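Phosphoribosylformylglycinamidine cyclo-ligase (Thermus thermophilus HB8, PDB 5AVM) probably catalyses the ATP-dependent ring closure of formylglycinamidine ribonucleotide to 5-aminoimidazole ribonucleotide, a step of de novo purine biosynthesis. Local coordinates at residues 67-70 with 71-74; 84-87 with 88-92; 283-286 with 287-291; 309-312 with 313-317. All coordinates share one frame; numbering follows the deposited sequence.

All four contacts are local, between residues a few places apart along a helix or at its end, and they follow one another along the chain without touching. Contacts 1 and 2 belong to successive helices, 66-72 and 79-92, with nearest atoms about 10 Å apart; contacts 3 and 4 belong to the C-terminal part of the chain. Contact 2 lies nearest the middle, about 7 Å from the chain's centre, and its polar side chains reach Thr187, His221 and His243 of the C-terminal part, so it helps join the two halves. The other three lie 19 to 20 Å out, contacts 1 and 4 on opposite sides of the centre, about 37 Å apart between centres. Contacts 1 and 3 both pack on helix 190-196.

Contact 1. Residues 67-70 with 71-74; sequences TLLA and LEAG
Leu71 and Glu72 lean back over the carbonyls of Thr67 and Leu68 in the last turn of helix 66-72, which ends in a Schellman motif at Gly74. Three backbone bonds build the turn, from Leu71, Glu72 and Ala73 N to the oxygens of Thr67, Leu68 and Leu69; the middle one, Glu72 N to Leu68 O, is 3.1 Å long. Leu71 has CG beside its own backbone N (chi1 -70°), which sets CG 3.4 Å from Thr67 O and lets CD1 approach Leu68 CD2 at 4.4 Å. Leucine suits both places, since Leu71 also touches Trp150, and Leu68 meets Gly143 of the second subunit. The same first torsion in Glu72 (chi1 -63°) folds its aliphatic part back along the helix while the chain stays extended beyond CG. The carboxylate is thereby carried toward helix 190-196, where OE1 forms a salt bridge with Arg194. Small Ala70 and Ala73 let Leu218 of helix 213-218 come close. Gly74, with a phi of 61°, adopts a backbone conformation that a glycine takes easily, and its N bonds to Leu71 O. The tightest side-chain approach is at Glu72, whose CG lies 3.0 Å from Leu68 O.

Contact 2. Residues 84-87 with 88-92; sequences VNHS and VNDLL
This is an i to i+4 contact along the buried helix 79-92, in which Val84 meets Val88 on one flank and His86 meets Asp90 on another. Regular backbone bonds carry it, among them Val88 N to Val84 O at 2.7 Å. On the apolar flank Val84 CG1 approaches Val88 CG2 at 4.2 Å; Val88 CG2 is set anti to the carbonyl carbon, which turns it back over Val84 O at 3.1 Å. On the polar flank the His86 ring presents its edge to Asp90, with OD2 near the ring plane and 4.0 Å from NE2, while ring and carboxylate stand 78° apart. This is proximity rather than a bond: His86 ND1 pairs with Thr187 OG1, and Asp90 OD1 with His243 ND1. With an alanine at Asp90 the carboxylate is gone, and His243 ND1 would probably be left without this mate, its ring freer to turn against His86. Asn85 and Asn89, whose amides can both donate and accept, bond to His221 and His129, and to Arg222 and Tyr224. Around the helix, Val84 packs on helix 112-129, Val88 and Leu92 on helix 225-233, and Ser87, Asp90 and Leu91 face strand 54-62.

Contact 3. Residues 283-286 with 287-291; sequences GGIP and EEEMY
Ile285 CG2 is wedged between Met290 and Glu289, and the isoleucine crosses each of them at about a right angle. On one side it meets the sulfur, with CG2 3.3 Å from Met290 SD. On the other it lies against the aliphatic part of the glutamate, 3.5 Å from Glu289 CG. Methionine suits this spot because its flexible chain, bent at both chi2 and chi3, can curl the sulfur back toward the residue before the helix. Glu289 instead sends CG anti to its backbone N (chi1 159°) and runs on extended, so that its carboxylate passes obliquely by the proline ring, OE1 3.1 Å from Pro286 CD. These side chains gather at the start of helix 287-293, where Pro286 holds the N-cap position just after a Schellman motif at Gly284 has closed helix 275-283. A proline fits there, since its missing N-H costs no helical bond, while its carbonyl is used: Met290 N reaches Pro286 O at 2.9 Å in the carbonyl plane, and Glu289 N adds a weak bond to the same oxygen. Ile285 is further covered by Leu192 and Val196 of helix 190-196. Glu287, one residue into the helix, forms a salt bridge through OE1 with Arg267.

Contact 4. Residues 309-312 with 313-317; sequences AEEA and LKLVE
With its CG placed beside the backbone N (chi1 -49°), Leu315 folds back over the final turn of helix 306-313, while a chi1 of 54° puts Val316 CG1 between its own N and carbonyl carbon, right against Ala312. The leucine's CG comes to 3.2 Å from Glu311 O and its CD1 to 4.4 Å from Glu311 CG, an apolar cover over the stem of the glutamate; the same side chain also touches Ala234 and Val236. Val316 CG1 reaches Ala312 CB at 4.2 Å; only a methyl is needed from Ala312 because Leu178 and Leu231 also press on it. Lys314 runs its extended chain back alongside the helix, CG 3.0 Å from Glu310 O, and CE also stays near that oxygen, so the aliphatic stem lies along the backbone. Beneath these side chains the chain leaves the helix through a forked bond. Ala312 O accepts Val316 N at 2.6 Å nearly along the C=O axis, and Leu315 N at 2.7 Å from 54° above the carbonyl plane, so two bonds grip one oxygen. Leu313 N closes the preceding turn on Ala309 O at 2.7 Å. If Leu315 were replaced by a serine, the branched end would be gone, and a gap would probably open over Glu311 and against Ala234 and Val236. In the fold, Leu315 and Ala312 rest on Leu231 of helix 225-233, whereas Leu313 and Val316 face Leu178 and Leu180 of strand 176-181, as the chain heads into strand 319-326 beside it.

Contact 1. Residues 67-70 with 71-74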
loop_
_atom_site.group_PDB
_atom_site.type_symbol
_atom_site.label_atom_id
_atom_site.label_comp_id
_atom_site.label_asym_id
_atom_site.label_seq_id
_atom_site.Cartn_x
_atom_site.Cartn_y
_atom_site.Cartn_z
ATOM N N THR B 67 -9.352 -2.336 13.310
ATOM C CA THR B 67 -8.451 -3.456 13.543
ATOM C C THR B 67 -8.210 -3.699 15.026
ATOM O O THR B 67 -8.182 -4.843 15.477
ATOM C CB THR B 67 -7.096 -3.229 12.851
ATOM O OG1 THR B 67 -7.295 -3.086 11.439
ATOM C CG2 THR B 67 -6.174 -4.403 13.101
ATOM N N LEU B 68 -8.033 -2.626 15.788
ATOM C CA LEU B 68 -7.801 -2.763 17.220
ATOM C C LEU B 68 -9.060 -3.312 17.890
ATOM O O LEU B 68 -8.977 -4.155 18.787
ATOM C CB LEU B 68 -7.405 -1.412 17.809
ATOM C CG LEU B 68 -6.126 -0.881 17.160
ATOM C CD1 LEU B 68 -5.807 0.511 17.670
ATOM C CD2 LEU B 68 -4.985 -1.845 17.450
ATOM N N LEU B 69 -10.227 -2.853 17.439
ATOM C CA LEU B 69 -11.489 -3.327 17.994
ATOM C C LEU B 69 -11.638 -4.835 17.776
ATOM O O LEU B 69 -12.088 -5.562 18.669
ATOM C CB LEU B 69 -12.669 -2.605 17.338
ATOM C CG LEU B 69 -14.068 -3.022 17.816
ATOM C CD1 LEU B 69 -14.233 -2.690 19.298
ATOM C CD2 LEU B 69 -15.126 -2.307 16.992
ATOM N N ALA B 70 -11.254 -5.294 16.586
ATOM C CA ALA B 70 -11.346 -6.708 16.217
ATOM C C ALA B 70 -10.408 -7.598 17.026
ATOM O O ALA B 70 -10.800 -8.676 17.480
ATOM C CB ALA B 70 -11.061 -6.875 14.725
ATOM N N LEU B 71 -9.166 -7.164 17.194
ATOM C CA LEU B 71 -8.208 -7.952 17.955
ATOM C C LEU B 71 -8.729 -8.115 19.379
ATOM O O LEU B 71 -8.814 -9.231 19.897
ATOM C CB LEU B 71 -6.838 -7.265 17.964
ATOM C CG LEU B 71 -6.050 -7.228 16.652
ATOM C CD1 LEU B 71 -4.912 -6.238 16.787
ATOM C CD2 LEU B 71 -5.533 -8.616 16.308
ATOM N N GLU B 72 -9.086 -6.993 19.998
ATOM C CA GLU B 72 -9.610 -6.985 21.357
ATOM C C GLU B 72 -10.742 -7.998 21.517
ATOM O O GLU B 72 -10.734 -8.807 22.447
ATOM C CB GLU B 72 -10.113 -5.587 21.721
ATOM C CG GLU B 72 -9.036 -4.519 21.739
ATOM C CD GLU B 72 -9.561 -3.180 22.216
ATOM O OE1 GLU B 72 -10.429 -2.597 21.530
ATOM O OE2 GLU B 72 -9.109 -2.712 23.284
ATOM N N ALA B 73 -11.712 -7.952 20.609
ATOM C CA ALA B 73 -12.847 -8.866 20.648
ATOM C C ALA B 73 -12.427 -10.274 20.239
ATOM O O ALA B 73 -13.238 -11.197 20.241
ATOM C CB ALA B 73 -13.949 -8.366 19.730
ATOM N N GLY B 74 -11.155 -10.429 19.881
ATOM C CA GLY B 74 -10.638 -11.730 19.485
ATOM C C GLY B 74 -11.289 -12.357 18.267
ATOM O O GLY B 74 -11.660 -13.528 18.294
#

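Contact 2. Residues 84-87 with 88-92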
loop_
_atom_site.group_PDB
_atom_site.type_symbol
_atom_site.label_atom_id
_atom_site.label_comp_id
_atom_site.label_asym_id
_atom_site.label_seq_id
_atom_site.Cartn_x
_atom_site.Cartn_y
_atom_site.Cartn_z
ATOM N N VAL B 84 -10.873 -5.510 1.555
ATOM C CA VAL B 84 -11.203 -5.808 0.169
ATOM C C VAL B 84 -12.468 -5.084 -0.282
ATOM O O VAL B 84 -12.480 -4.447 -1.341
ATOM C CB VAL B 84 -11.355 -7.335 -0.026
ATOM C CG1 VAL B 84 -11.924 -7.650 -1.396
ATOM C CG2 VAL B 84 -9.995 -7.995 0.142
ATOM N N ASN B 85 -13.527 -5.174 0.520
ATOM C CA ASN B 85 -14.787 -4.515 0.186
ATOM C C ASN B 85 -14.671 -2.999 0.152
ATOM O O ASN B 85 -15.333 -2.348 -0.650
ATOM C CB ASN B 85 -15.874 -4.927 1.170
ATOM C CG ASN B 85 -16.311 -6.352 0.963
ATOM O OD1 ASN B 85 -15.751 -7.056 0.120
ATOM N ND2 ASN B 85 -17.310 -6.794 1.724
ATOM N N HIS B 86 -13.843 -2.435 1.026
ATOM C CA HIS B 86 -13.636 -0.995 1.059
ATOM C C HIS B 86 -12.859 -0.623 -0.199
ATOM O O HIS B 86 -13.091 0.422 -0.805
ATOM C CB HIS B 86 -12.851 -0.625 2.321
ATOM C CG HIS B 86 -12.594 0.843 2.485
ATOM N ND1 HIS B 86 -12.509 1.442 3.723
ATOM C CD2 HIS B 86 -12.332 1.815 1.581
ATOM C CE1 HIS B 86 -12.201 2.719 3.576
ATOM N NE2 HIS B 86 -12.087 2.970 2.286
ATOM N N SER B 87 -11.941 -1.502 -0.595
ATOM C CA SER B 87 -11.122 -1.291 -1.789
ATOM C C SER B 87 -11.984 -1.392 -3.048
ATOM O O SER B 87 -11.825 -0.611 -3.989
ATOM C CB SER B 87 -9.988 -2.333 -1.854
ATOM O OG SER B 87 -9.109 -2.237 -0.735
ATOM N N VAL B 88 -12.891 -2.362 -3.065
ATOM C CA VAL B 88 -13.775 -2.553 -4.200
ATOM C C VAL B 88 -14.660 -1.324 -4.416
ATOM O O VAL B 88 -14.850 -0.885 -5.548
ATOM C CB VAL B 88 -14.664 -3.814 -4.006
ATOM C CG1 VAL B 88 -15.756 -3.865 -5.063
ATOM C CG2 VAL B 88 -13.806 -5.069 -4.088
ATOM N N ASN B 89 -15.183 -0.758 -3.330
ATOM C CA ASN B 89 -16.064 0.401 -3.425
ATOM C C ASN B 89 -15.381 1.674 -3.887
ATOM O O ASN B 89 -15.966 2.440 -4.642
ATOM C CB ASN B 89 -16.768 0.665 -2.089
ATOM C CG ASN B 89 -17.825 -0.383 -1.757
ATOM O OD1 ASN B 89 -18.088 -1.301 -2.548
ATOM N ND2 ASN B 89 -18.442 -0.249 -0.580
ATOM N N ASP B 90 -14.160 1.919 -3.428
ATOM C CA ASP B 90 -13.438 3.122 -3.847
ATOM C C ASP B 90 -13.211 3.105 -5.356
ATOM O O ASP B 90 -13.069 4.156 -5.991
ATOM C CB ASP B 90 -12.097 3.226 -3.114
ATOM C CG ASP B 90 -12.188 4.064 -1.849
ATOM O OD1 ASP B 90 -13.319 4.367 -1.409
ATOM O OD2 ASP B 90 -11.126 4.422 -1.291
ATOM N N LEU B 91 -13.187 1.898 -5.918
ATOM C CA LEU B 91 -12.991 1.708 -7.347
ATOM C C LEU B 91 -14.336 1.830 -8.067
ATOM O O LEU B 91 -14.415 2.437 -9.133
ATOM C CB LEU B 91 -12.352 0.337 -7.616
ATOM C CG LEU B 91 -11.039 0.332 -8.411
ATOM C CD1 LEU B 91 -9.955 1.081 -7.655
ATOM C CD2 LEU B 91 -10.602 -1.094 -8.654
ATOM N N LEU B 92 -15.394 1.266 -7.481
ATOM C CA LEU B 92 -16.726 1.345 -8.077
ATOM C C LEU B 92 -17.175 2.791 -8.203
ATOM O O LEU B 92 -18.001 3.113 -9.052
ATOM C CB LEU B 92 -17.741 0.569 -7.242
ATOM C CG LEU B 92 -17.646 -0.959 -7.303
ATOM C CD1 LEU B 92 -18.615 -1.567 -6.292
ATOM C CD2 LEU B 92 -17.949 -1.449 -8.712
#

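Contact 3. Residues 283-286 with 287-291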
loop_
_atom_site.group_PDB
_atom_site.type_symbol
_atom_site.label_atom_id
_atom_site.label_comp_id
_atom_site.label_asym_id
_atom_site.label_seq_id
_atom_site.Cartn_x
_atom_site.Cartn_y
_atom_site.Cartn_z
ATOM N N GLY B 283 -22.245 7.501 23.848
ATOM C CA GLY B 283 -21.135 8.430 23.872
ATOM C C GLY B 283 -21.619 9.864 23.911
ATOM O O GLY B 283 -20.814 10.796 23.920
ATOM N N GLY B 284 -22.936 10.043 23.941
ATOM C CA GLY B 284 -23.499 11.378 23.969
ATOM C C GLY B 284 -22.885 12.181 22.845
ATOM O O GLY B 284 -22.428 13.307 23.038
ATOM N N ILE B 285 -22.875 11.581 21.661
ATOM C CA ILE B 285 -22.296 12.200 20.476
ATOM C C ILE B 285 -23.321 13.037 19.715
ATOM O O ILE B 285 -24.389 12.546 19.342
ATOM C CB ILE B 285 -21.717 11.110 19.541
ATOM C CG1 ILE B 285 -20.674 10.288 20.306
ATOM C CG2 ILE B 285 -21.103 11.742 18.309
ATOM C CD1 ILE B 285 -20.334 8.973 19.660
ATOM N N PRO B 286 -23.010 14.325 19.492
ATOM C CA PRO B 286 -23.891 15.254 18.771
ATOM C C PRO B 286 -24.151 14.790 17.333
ATOM O O PRO B 286 -23.319 14.101 16.738
ATOM C CB PRO B 286 -23.115 16.571 18.817
ATOM C CG PRO B 286 -22.331 16.459 20.096
ATOM C CD PRO B 286 -21.843 15.033 20.047
ATOM N N GLU B 287 -25.296 15.173 16.777
ATOM C CA GLU B 287 -25.649 14.785 15.411
ATOM C C GLU B 287 -24.663 15.355 14.387
ATOM O O GLU B 287 -24.234 14.649 13.478
ATOM C CB GLU B 287 -27.063 15.263 15.061
ATOM C CG GLU B 287 -27.718 14.471 13.935
ATOM C CD GLU B 287 -28.690 15.292 13.107
ATOM O OE1 GLU B 287 -29.456 14.687 12.330
ATOM O OE2 GLU B 287 -28.685 16.535 13.213
ATOM N N GLU B 288 -24.315 16.633 14.536
ATOM C CA GLU B 288 -23.382 17.305 13.628
ATOM C C GLU B 288 -22.069 16.536 13.532
ATOM O O GLU B 288 -21.380 16.572 12.512
ATOM C CB GLU B 288 -23.106 18.732 14.113
ATOM C CG GLU B 288 -24.318 19.658 14.079
ATOM C CD GLU B 288 -24.709 20.075 12.668
ATOM O OE1 GLU B 288 -24.972 19.187 11.824
ATOM O OE2 GLU B 288 -24.756 21.296 12.402
ATOM N N GLU B 289 -21.735 15.845 14.614
ATOM C CA GLU B 289 -20.521 15.049 14.689
ATOM C C GLU B 289 -20.751 13.626 14.191
ATOM O O GLU B 289 -19.833 12.984 13.694
ATOM C CB GLU B 289 -20.015 15.029 16.129
ATOM C CG GLU B 289 -19.096 13.875 16.458
ATOM C CD GLU B 289 -18.420 14.068 17.791
ATOM O OE1 GLU B 289 -19.100 14.525 18.738
ATOM O OE2 GLU B 289 -17.213 13.759 17.892
ATOM N N MET B 290 -21.976 13.131 14.329
ATOM C CA MET B 290 -22.301 11.786 13.869
ATOM C C MET B 290 -22.150 11.663 12.355
ATOM O O MET B 290 -21.640 10.656 11.855
ATOM C CB MET B 290 -23.734 11.410 14.263
ATOM C CG MET B 290 -23.906 11.028 15.719
ATOM S SD MET B 290 -22.770 9.739 16.245
ATOM C CE MET B 290 -23.634 8.262 15.750
ATOM N N TYR B 291 -22.598 12.687 11.632
ATOM C CA TYR B 291 -22.520 12.689 10.175
ATOM C C TYR B 291 -21.142 13.060 9.658
ATOM O O TYR B 291 -20.853 12.924 8.474
ATOM C CB TYR B 291 -23.557 13.644 9.582
ATOM C CG TYR B 291 -24.955 13.080 9.599
ATOM C CD1 TYR B 291 -25.668 12.981 10.787
ATOM C CD2 TYR B 291 -25.536 12.572 8.440
ATOM C CE1 TYR B 291 -26.924 12.386 10.827
ATOM C CE2 TYR B 291 -26.792 11.972 8.470
ATOM C CZ TYR B 291 -27.479 11.881 9.670
ATOM O OH TYR B 291 -28.713 11.269 9.725
#

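Contact 4. Residues 309-312 with 313-317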
loop_
_atom_site.group_PDB
_atom_site.type_symbol
_atom_site.label_atom_id
_atom_site.label_comp_id
_atom_site.label_asym_id
_atom_site.label_seq_id
_atom_site.Cartn_x
_atom_site.Cartn_y
_atom_site.Cartn_z
ATOM N N ALA B 309 -32.515 6.507 -11.508
ATOM C CA ALA B 309 -32.711 6.037 -10.143
ATOM C C ALA B 309 -33.880 5.052 -10.135
ATOM O O ALA B 309 -33.783 3.955 -9.581
ATOM C CB ALA B 309 -33.010 7.214 -9.230
ATOM N N GLU B 310 -34.982 5.453 -10.770
ATOM C CA GLU B 310 -36.182 4.624 -10.862
ATOM C C GLU B 310 -35.869 3.236 -11.403
ATOM O O GLU B 310 -36.197 2.231 -10.775
ATOM C CB GLU B 310 -37.225 5.297 -11.769
ATOM C CG GLU B 310 -38.315 6.080 -11.042
ATOM C CD GLU B 310 -37.774 7.245 -10.238
ATOM O OE1 GLU B 310 -37.090 8.107 -10.828
ATOM O OE2 GLU B 310 -38.037 7.302 -9.017
ATOM N N GLU B 311 -35.241 3.187 -12.574
ATOM C CA GLU B 311 -34.879 1.924 -13.214
ATOM C C GLU B 311 -33.933 1.119 -12.320
ATOM O O GLU B 311 -33.920 -0.115 -12.349
ATOM C CB GLU B 311 -34.222 2.206 -14.576
ATOM C CG GLU B 311 -33.572 0.995 -15.250
ATOM C CD GLU B 311 -32.892 1.341 -16.579
ATOM O OE1 GLU B 311 -32.234 2.404 -16.666
ATOM O OE2 GLU B 311 -33.007 0.542 -17.534
ATOM N N ALA B 312 -33.153 1.837 -11.519
ATOM C CA ALA B 312 -32.193 1.220 -10.613
ATOM C C ALA B 312 -32.858 0.609 -9.377
ATOM O O ALA B 312 -32.569 -0.526 -9.010
ATOM C CB ALA B 312 -31.149 2.250 -10.191
ATOM N N LEU B 313 -33.747 1.356 -8.734
ATOM C CA LEU B 313 -34.419 0.846 -7.548
ATOM C C LEU B 313 -35.221 -0.428 -7.820
ATOM O O LEU B 313 -35.682 -1.096 -6.889
ATOM C CB LEU B 313 -35.319 1.930 -6.958
ATOM C CG LEU B 313 -34.517 3.140 -6.482
ATOM C CD1 LEU B 313 -35.454 4.167 -5.891
ATOM C CD2 LEU B 313 -33.482 2.699 -5.456
ATOM N N LYS B 314 -35.374 -0.768 -9.097
ATOM C CA LYS B 314 -36.106 -1.965 -9.492
ATOM C C LYS B 314 -35.119 -3.120 -9.636
ATOM O O LYS B 314 -35.508 -4.292 -9.695
ATOM C CB LYS B 314 -36.807 -1.734 -10.832
ATOM C CG LYS B 314 -37.618 -0.455 -10.900
ATOM C CD LYS B 314 -38.095 -0.193 -12.331
ATOM C CE LYS B 314 -38.773 1.172 -12.465
ATOM N NZ LYS B 314 -39.104 1.512 -13.883
ATOM N N LEU B 315 -33.834 -2.771 -9.694
ATOM C CA LEU B 315 -32.755 -3.743 -9.850
ATOM C C LEU B 315 -31.936 -3.862 -8.571
ATOM O O LEU B 315 -31.362 -4.916 -8.274
ATOM C CB LEU B 315 -31.820 -3.306 -10.985
ATOM C CG LEU B 315 -32.444 -2.901 -12.323
ATOM C CD1 LEU B 315 -31.390 -2.258 -13.217
ATOM C CD2 LEU B 315 -33.055 -4.123 -12.985
ATOM N N VAL B 316 -31.879 -2.778 -7.813
ATOM C CA VAL B 316 -31.089 -2.782 -6.598
ATOM C C VAL B 316 -31.786 -2.204 -5.363
ATOM O O VAL B 316 -32.739 -1.426 -5.461
ATOM C CB VAL B 316 -29.759 -2.027 -6.837
ATOM C CG1 VAL B 316 -30.038 -0.640 -7.371
ATOM C CG2 VAL B 316 -28.982 -1.920 -5.553
ATOM N N GLU B 317 -31.289 -2.620 -4.201
ATOM C CA GLU B 317 -31.782 -2.178 -2.902
ATOM C C GLU B 317 -31.233 -0.779 -2.632
ATOM O O GLU B 317 -30.122 -0.632 -2.135
ATOM C CB GLU B 317 -31.296 -3.154 -1.828
ATOM C CG GLU B 317 -31.732 -2.843 -0.412
ATOM C CD GLU B 317 -31.394 -3.974 0.543
ATOM O OE1 GLU B 317 -31.835 -5.114 0.279
ATOM O OE2 GLU B 317 -30.696 -3.731 1.552
#